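Local coordinates for dTDP-glucose 4,6-dehydratase (Klebsiella pneumoniae, PDB 5U4Q), which is an NAD-dependent epimerase of the short-chain dehydrogenase/reductase family, probably acting on a nucleotide-linked sugar, at the interface of chains A and B. Coordinates in Å, arbitrary orientation; residue numbers count along the deposited sequence, not the author numbering. Chains: chain A/B, dTDP-glucose 4,6-dehydratase.

Contact 1: the interface of chains A and B. Residues chain A 110, 114, 117, 168, 172; chain B 95, 98, 153.
A:Leu110, A:Glu114 and A:Tyr168 pack against B:Pro98 and B:Leu153 where helices 98-118 and 153-172 of each chain face their twins, the four-helix pairing common among dimeric short-chain dehydrogenases/reductases. Van der Waals contacts run along the patch. A:Leu110 holds CG opposite its backbone nitrogen (chi1 -178°) and reaches over with CD1, which meets CD2 of B:Leu153 at 3.9 Å; its CD2 rests against the carbonyl of B:Pro98. The pyrrolidine of B:Pro98 comes in at about a right angle to A:Glu114, its CG 3.5 Å from carboxylate OE2, while CB touches the phenol oxygen OH of A:Tyr168. A:Tyr172 sets its OH 3.5 Å from CG of B:Leu95, a poorly ordered residue.

Polar contacts centre on A:Arg117, whose chain is stretched from CG to NE. Within chain A, NH1 forms a salt bridge of 2.9 Å to A:Glu114 OE2, which lies in the guanidinium plane and accepts through its syn lone pair. A:Tyr168 OH donates to that same oxygen from its anti side at 2.7 Å, tilted out of the carboxylate plane, so two donors fix the carboxylate. Across the interface, NH1 and NH2 fork end-on onto the backbone oxygen of B:Leu95, each N-to-O distance being 3.2 Å; NH1 arrives in the carbonyl plane, NH2 from above it, though the poor order of B:Leu95 makes the geometry of this fork less certain. The OH of A:Tyr172 sits over the centre of one guanidinium face.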
# COMPACT_ATOMS: atom_id res chain seq x y z
N LEU A 110 -3.41 -0.77 9.73
CA LEU A 110 -3.14 -2.08 10.33
C LEU A 110 -3.73 -2.15 11.73
O LEU A 110 -4.29 -3.18 12.08
CB LEU A 110 -1.65 -2.39 10.37
CG LEU A 110 -1.30 -3.78 10.94
CD1 LEU A 110 -1.98 -4.93 10.21
CD2 LEU A 110 0.21 -3.97 10.97
N GLU A 114 -6.24 -5.06 12.87
CA GLU A 114 -5.94 -5.90 14.05
C GLU A 114 -7.06 -5.84 15.06
O GLU A 114 -7.46 -6.87 15.62
CB GLU A 114 -4.59 -5.54 14.65
CG GLU A 114 -3.43 -6.16 13.89
CD GLU A 114 -3.37 -7.67 14.09
OE1 GLU A 114 -3.03 -8.06 15.23
OE2 GLU A 114 -3.62 -8.45 13.15
N ARG A 117 -9.93 -7.82 13.74
CA ARG A 117 -9.59 -9.23 13.79
C ARG A 117 -9.78 -9.80 15.20
O ARG A 117 -10.50 -10.79 15.40
CB ARG A 117 -8.15 -9.41 13.36
CG ARG A 117 -7.60 -10.82 13.52
CD ARG A 117 -6.12 -10.79 13.29
NE ARG A 117 -5.51 -12.08 13.55
CZ ARG A 117 -4.20 -12.31 13.59
NH1 ARG A 117 -3.33 -11.34 13.38
NH2 ARG A 117 -3.76 -13.55 13.80
N TYR A 168 -7.05 -9.58 5.20
CA TYR A 168 -7.75 -9.81 6.46
C TYR A 168 -9.11 -10.48 6.23
O TYR A 168 -9.53 -11.34 7.04
CB TYR A 168 -7.81 -8.52 7.29
CG TYR A 168 -6.59 -8.38 8.15
CD1 TYR A 168 -5.32 -8.31 7.60
CD2 TYR A 168 -6.69 -8.37 9.53
CE1 TYR A 168 -4.18 -8.26 8.41
CE2 TYR A 168 -5.57 -8.29 10.34
CZ TYR A 168 -4.32 -8.25 9.77
OH TYR A 168 -3.17 -8.20 10.54
N TYR A 172 -9.19 -14.11 7.93
CA TYR A 172 -9.92 -14.08 9.19
C TYR A 172 -11.43 -13.94 9.04
O TYR A 172 -12.15 -13.94 10.05
CB TYR A 172 -9.38 -12.97 10.07
CG TYR A 172 -7.89 -12.96 10.17
CD1 TYR A 172 -7.22 -14.05 10.70
CD2 TYR A 172 -7.14 -11.88 9.70
CE1 TYR A 172 -5.84 -14.05 10.79
CE2 TYR A 172 -5.76 -11.87 9.80
CZ TYR A 172 -5.11 -12.97 10.33
OH TYR A 172 -3.72 -12.99 10.41
N LEU B 95 0.69 -14.12 9.83
CA LEU B 95 -0.44 -14.17 10.76
C LEU B 95 0.00 -13.79 12.18
O LEU B 95 -0.72 -13.09 12.91
CB LEU B 95 -1.11 -15.56 10.74
CG LEU B 95 -1.97 -15.86 9.51
CD1 LEU B 95 -1.17 -15.79 8.21
CD2 LEU B 95 -2.67 -17.21 9.63
N PRO B 98 2.15 -9.28 13.00
CA PRO B 98 1.91 -8.37 11.88
C PRO B 98 2.69 -7.05 11.96
O PRO B 98 3.04 -6.47 10.93
CB PRO B 98 0.39 -8.10 11.96
CG PRO B 98 -0.16 -9.06 12.94
CD PRO B 98 0.95 -9.46 13.83
N LEU B 153 -0.47 -10.95 4.86
CA LEU B 153 -0.05 -9.58 5.08
C LEU B 153 1.34 -9.35 4.43
O LEU B 153 1.56 -8.31 3.82
CB LEU B 153 -0.06 -9.22 6.57
CG LEU B 153 0.39 -7.79 6.88
CD1 LEU B 153 -0.45 -6.74 6.17
CD2 LEU B 153 0.32 -7.56 8.38

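Contact 2: the interface of chains A and B. Residues chain A 244, 246, 250-251, 253-254; chain B 135, 149.
B:His149 inserts its imidazole among A:Trp244, A:Ser250 and A:Thr253, residues of the chain A loop that joins helix 223-234 to strand 258-263 in this extended short-chain dehydrogenase/reductase. Its CG stands opposite its own carbonyl carbon (chi1 -61°), which sends the ring out toward chain A. CB still lies on the home side, 4.0 Å from CB of B:Leu135. From CG onward the ring is met on one face by the edge of the A:Trp244 six-membered ring: CH2 points at the centre of the imidazole, 3.7 Å from CG, and the two planes are inclined by 57°. ND1 approaches the methyl CG2 of A:Val246. CD2 passes near the carbonyl oxygen of A:Thr253, and CE1 lies 3.9 Å from CA of A:Pro251. At the tip, B:His149 NE2 donates to A:Thr253 O at 2.9 Å, nearly in line with the C=O bond, the oxygen lying 18° out of the imidazole plane; a second, weak bond goes to A:Ser250 O.

Bonds within chain A hold the indole and the two carbonyls in place. A:Trp244 NE1 donates to the hydroxyl OG1 of A:Thr253 at 2.8 Å, and A:Ser250 N also donates to OG1, tying the two carbonyl-bearing residues together. A:Ser254 CA covers one indole face and A:Val246 N the other. Beside the imidazole, B:Leu135 brings CD1 to within 3.6 Å of A:Ser254 OG, and CG2 of A:Val246 packs against the backbone carbonyl of B:Leu135. A water bridges A:Val246 N to B:Leu135 O, with the water oxygen 2.7 Å from that carbonyl oxygen.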
# COMPACT_ATOMS: atom_id res chain seq x y z
N TRP A 244 -16.07 -17.50 -7.02
CA TRP A 244 -15.26 -16.46 -7.58
C TRP A 244 -13.86 -16.93 -7.95
O TRP A 244 -13.27 -17.75 -7.24
CB TRP A 244 -15.16 -15.33 -6.55
CG TRP A 244 -14.48 -14.08 -7.03
CD1 TRP A 244 -15.08 -12.98 -7.58
CD2 TRP A 244 -13.09 -13.80 -6.98
NE1 TRP A 244 -14.14 -12.03 -7.89
CE2 TRP A 244 -12.90 -12.51 -7.55
CE3 TRP A 244 -11.97 -14.51 -6.54
CZ2 TRP A 244 -11.64 -11.91 -7.67
CZ3 TRP A 244 -10.71 -13.91 -6.65
CH2 TRP A 244 -10.56 -12.63 -7.19
N VAL A 246 -10.07 -15.11 -9.77
CA VAL A 246 -9.40 -13.92 -10.27
C VAL A 246 -9.68 -13.74 -11.76
O VAL A 246 -9.95 -12.66 -12.21
CB VAL A 246 -7.88 -13.98 -10.03
CG1 VAL A 246 -7.15 -12.86 -10.76
CG2 VAL A 246 -7.59 -13.95 -8.54
N SER A 250 -12.64 -9.25 -10.41
CA SER A 250 -12.07 -7.92 -10.53
C SER A 250 -11.24 -7.59 -9.31
O SER A 250 -11.29 -8.31 -8.33
CB SER A 250 -13.18 -6.88 -10.66
OG SER A 250 -13.74 -6.60 -9.39
N PRO A 251 -10.48 -6.48 -9.37
CA PRO A 251 -9.71 -6.03 -8.19
C PRO A 251 -10.59 -5.62 -6.97
O PRO A 251 -10.06 -5.33 -5.89
CB PRO A 251 -8.99 -4.77 -8.69
CG PRO A 251 -8.94 -4.92 -10.16
CD PRO A 251 -10.23 -5.59 -10.52
N THR A 253 -13.61 -7.41 -6.05
CA THR A 253 -14.40 -8.53 -5.59
C THR A 253 -13.43 -9.65 -5.19
O THR A 253 -12.23 -9.54 -5.44
CB THR A 253 -15.30 -9.03 -6.73
OG1 THR A 253 -14.51 -9.26 -7.91
CG2 THR A 253 -16.37 -7.98 -7.04
N SER A 254 -13.95 -10.72 -4.57
CA SER A 254 -13.10 -11.87 -4.17
C SER A 254 -13.94 -13.07 -3.75
O SER A 254 -15.15 -12.97 -3.61
CB SER A 254 -12.20 -11.47 -2.97
OG SER A 254 -11.37 -12.56 -2.51
N LEU B 135 -4.42 -15.19 -4.86
CA LEU B 135 -5.51 -16.08 -5.31
C LEU B 135 -5.47 -16.42 -6.79
O LEU B 135 -6.28 -17.25 -7.25
CB LEU B 135 -6.89 -15.49 -4.96
CG LEU B 135 -7.24 -15.41 -3.46
CD1 LEU B 135 -8.60 -14.73 -3.30
CD2 LEU B 135 -7.26 -16.77 -2.79
N HIS B 149 -5.09 -9.67 -5.13
CA HIS B 149 -5.74 -10.56 -4.18
C HIS B 149 -4.77 -11.33 -3.32
O HIS B 149 -4.75 -12.54 -3.34
CB HIS B 149 -6.67 -11.51 -4.94
CG HIS B 149 -7.74 -10.79 -5.68
ND1 HIS B 149 -7.59 -10.43 -7.00
CD2 HIS B 149 -8.92 -10.29 -5.26
CE1 HIS B 149 -8.67 -9.75 -7.38
NE2 HIS B 149 -9.49 -9.65 -6.34
O HOH W 1 -8.36 -17.47 -9.04

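The C-alpha centres of contact 1 and contact 2 are about 18 Å apart, and the two have no residue in common. Chain B connects them closely: B:His149 of contact 2 precedes by four positions B:Leu153 of contact 1, the first residue of helix 153-172. Contact 1 belongs to the helix pairing, whereas contact 2 joins loops at its flank. Two-fold symmetry repeats both with the chains exchanged, so helices and loops together probably help to set the mutual orientation of the subunits. The dimer is probably biological, as expected for this family, though the structure alone does not prove it.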